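PDB 1OGD: D-ribose pyranase from Bacillus subtilis, which probably catalyses the interconversion of the beta-pyranose and beta-furanose forms of D-ribose, working as a homodecamer built from two pentamers. Local coordinates for residues 22-27 and 123-128. Residues are numbered along the deposited sequence; the frame is centred on the assembly and turned at random.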
loop_
_atom_site.group_PDB
_atom_site.type_symbol
_atom_site.label_atom_id
_atom_site.label_comp_id
_atom_site.label_asym_id
_atom_site.label_seq_id
_atom_site.Cartn_x
_atom_site.Cartn_y
_atom_site.Cartn_z
ATOM N N ASP A 22 1.268 -18.252 -21.186
ATOM C CA ASP A 22 1.683 -17.918 -19.823
ATOM C C ASP A 22 2.281 -19.180 -19.212
ATOM O O ASP A 22 1.937 -20.295 -19.612
ATOM C CB ASP A 22 0.507 -17.442 -18.962
ATOM C CG ASP A 22 0.007 -16.059 -19.357
ATOM O OD1 ASP A 22 0.752 -15.307 -20.022
ATOM O OD2 ASP A 22 -1.134 -15.726 -18.987
ATOM N N LYS A 23 3.167 -19.002 -18.238
ATOM C CA LYS A 23 3.842 -20.130 -17.611
ATOM C C LYS A 23 3.737 -20.176 -16.095
ATOM O O LYS A 23 3.700 -19.139 -15.426
ATOM C CB LYS A 23 5.327 -20.101 -17.986
ATOM C CG LYS A 23 5.596 -20.020 -19.480
ATOM C CD LYS A 23 7.054 -19.702 -19.752
ATOM C CE LYS A 23 7.341 -19.590 -21.245
ATOM N NZ LYS A 23 6.483 -18.574 -21.932
ATOM N N ILE A 24 3.668 -21.391 -15.560
ATOM C CA ILE A 24 3.651 -21.588 -14.121
ATOM C C ILE A 24 4.725 -22.640 -13.879
ATOM O O ILE A 24 5.058 -23.410 -14.781
ATOM C CB ILE A 24 2.290 -22.091 -13.571
ATOM C CG1 ILE A 24 1.959 -23.470 -14.127
ATOM C CG2 ILE A 24 1.189 -21.090 -13.897
ATOM C CD1 ILE A 24 0.731 -24.076 -13.479
ATOM N N VAL A 25 5.272 -22.668 -12.672
ATOM C CA VAL A 25 6.326 -23.615 -12.351
ATOM C C VAL A 25 5.925 -24.532 -11.206
ATOM O O VAL A 25 5.304 -24.090 -10.242
ATOM C CB VAL A 25 7.628 -22.862 -11.947
ATOM C CG1 VAL A 25 8.752 -23.858 -11.654
ATOM C CG2 VAL A 25 8.041 -21.903 -13.056
ATOM N N ILE A 26 6.251 -25.815 -11.331
ATOM C CA ILE A 26 5.993 -26.778 -10.268
ATOM C C ILE A 26 7.409 -27.077 -9.817
ATOM O O ILE A 26 8.250 -27.466 -10.626
ATOM C CB ILE A 26 5.328 -28.066 -10.781
ATOM C CG1 ILE A 26 3.950 -27.741 -11.364
ATOM C CG2 ILE A 26 5.163 -29.048 -9.628
ATOM C CD1 ILE A 26 3.294 -28.907 -12.086
ATOM N N ALA A 27 7.687 -26.893 -8.535
ATOM C CA ALA A 27 9.049 -27.083 -8.058
ATOM C C ALA A 27 9.219 -28.028 -6.895
ATOM O O ALA A 27 8.272 -28.301 -6.159
ATOM C CB ALA A 27 9.635 -25.720 -7.683
ATOM N N CYS A 123 9.389 -28.396 -13.237
ATOM C CA CYS A 123 8.979 -28.248 -14.625
ATOM C C CYS A 123 8.120 -27.010 -14.810
ATOM O O CYS A 123 7.454 -26.551 -13.883
ATOM C CB CYS A 123 8.219 -29.484 -15.119
ATOM S SG CYS A 123 6.555 -29.648 -14.485
ATOM N N ILE A 124 8.160 -26.471 -16.020
ATOM C CA ILE A 124 7.379 -25.302 -16.376
ATOM C C ILE A 124 6.275 -25.756 -17.321
ATOM O O ILE A 124 6.541 -26.447 -18.312
ATOM C CB ILE A 124 8.244 -24.251 -17.106
ATOM C CG1 ILE A 124 9.206 -23.592 -16.115
ATOM C CG2 ILE A 124 7.355 -23.212 -17.781
ATOM C CD1 ILE A 124 10.209 -22.653 -16.771
ATOM N N LEU A 125 5.037 -25.392 -17.005
ATOM C CA LEU A 125 3.913 -25.742 -17.865
ATOM C C LEU A 125 3.525 -24.482 -18.624
ATOM O O LEU A 125 3.245 -23.446 -18.017
ATOM C CB LEU A 125 2.720 -26.230 -17.039
ATOM C CG LEU A 125 2.943 -27.428 -16.116
ATOM C CD1 LEU A 125 1.636 -27.778 -15.421
ATOM C CD2 LEU A 125 3.460 -28.612 -16.919
ATOM N N GLN A 126 3.533 -24.564 -19.949
ATOM C CA GLN A 126 3.168 -23.424 -20.775
ATOM C C GLN A 126 1.719 -23.580 -21.216
ATOM O O GLN A 126 1.353 -24.565 -21.862
ATOM C CB GLN A 126 4.082 -23.333 -21.996
ATOM C CG GLN A 126 3.989 -21.998 -22.713
ATOM C CD GLN A 126 4.969 -21.883 -23.859
ATOM O OE1 GLN A 126 4.639 -22.183 -25.007
ATOM N NE2 GLN A 126 6.192 -21.459 -23.551
ATOM N N ALA A 127 0.900 -22.595 -20.857
ATOM C CA ALA A 127 -0.525 -22.603 -21.164
ATOM C C ALA A 127 -0.874 -22.640 -22.646
ATOM O O ALA A 127 -0.303 -21.911 -23.456
ATOM C CB ALA A 127 -1.195 -21.396 -20.514
ATOM N N GLY A 128 -1.832 -23.494 -22.988
ATOM C CA GLY A 128 -2.275 -23.583 -24.366
ATOM C C GLY A 128 -3.522 -22.737 -24.515
ATOM O O GLY A 128 -3.747 -21.821 -23.723
#
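Strands 23-27 and 123-127, the central pair of the chain's mixed six-stranded sheet, run antiparallel, with short axes 4.7 Å apart and directions 154° apart; strand 123-127 starts directly after the substrate-binding Asn122. Two hydrogen-bonded pairs, Ile24 with Leu125 and Ile26 with Cys123, set the register; the bond from Ile26 N to Cys123 O is 2.9 Å. A further hydrogen bond, Ala127 N to Asp22 O (2.8 Å), is almost straight, with 174° at the hydrogen. On one face Ile26 CD1 meets both Leu125 CD1 (3.9 Å) and the Cys123 sulfur; helix 51-61 packs here, Phe51 against Ile26 and Cys123, Leu58 against Leu125. On the other, Val25 CG2 touches Ile124 CG1 at 3.7 Å. Lys23 CB lies 3.7 Å from Ile124 CG2, and its chain runs alongside Gln126 until a bend at the last torsion (chi4 56°) brings NZ to the carbonyl of Thr21. An alanine here would keep CB but would probably leave Ile124 CG2 less covered and the Thr21 carbonyl without its ammonium donor. The chemistry thus divides: one face is apolar throughout, while the other passes from Val25 and Ile124 to the partly exposed Lys23 and Gln126.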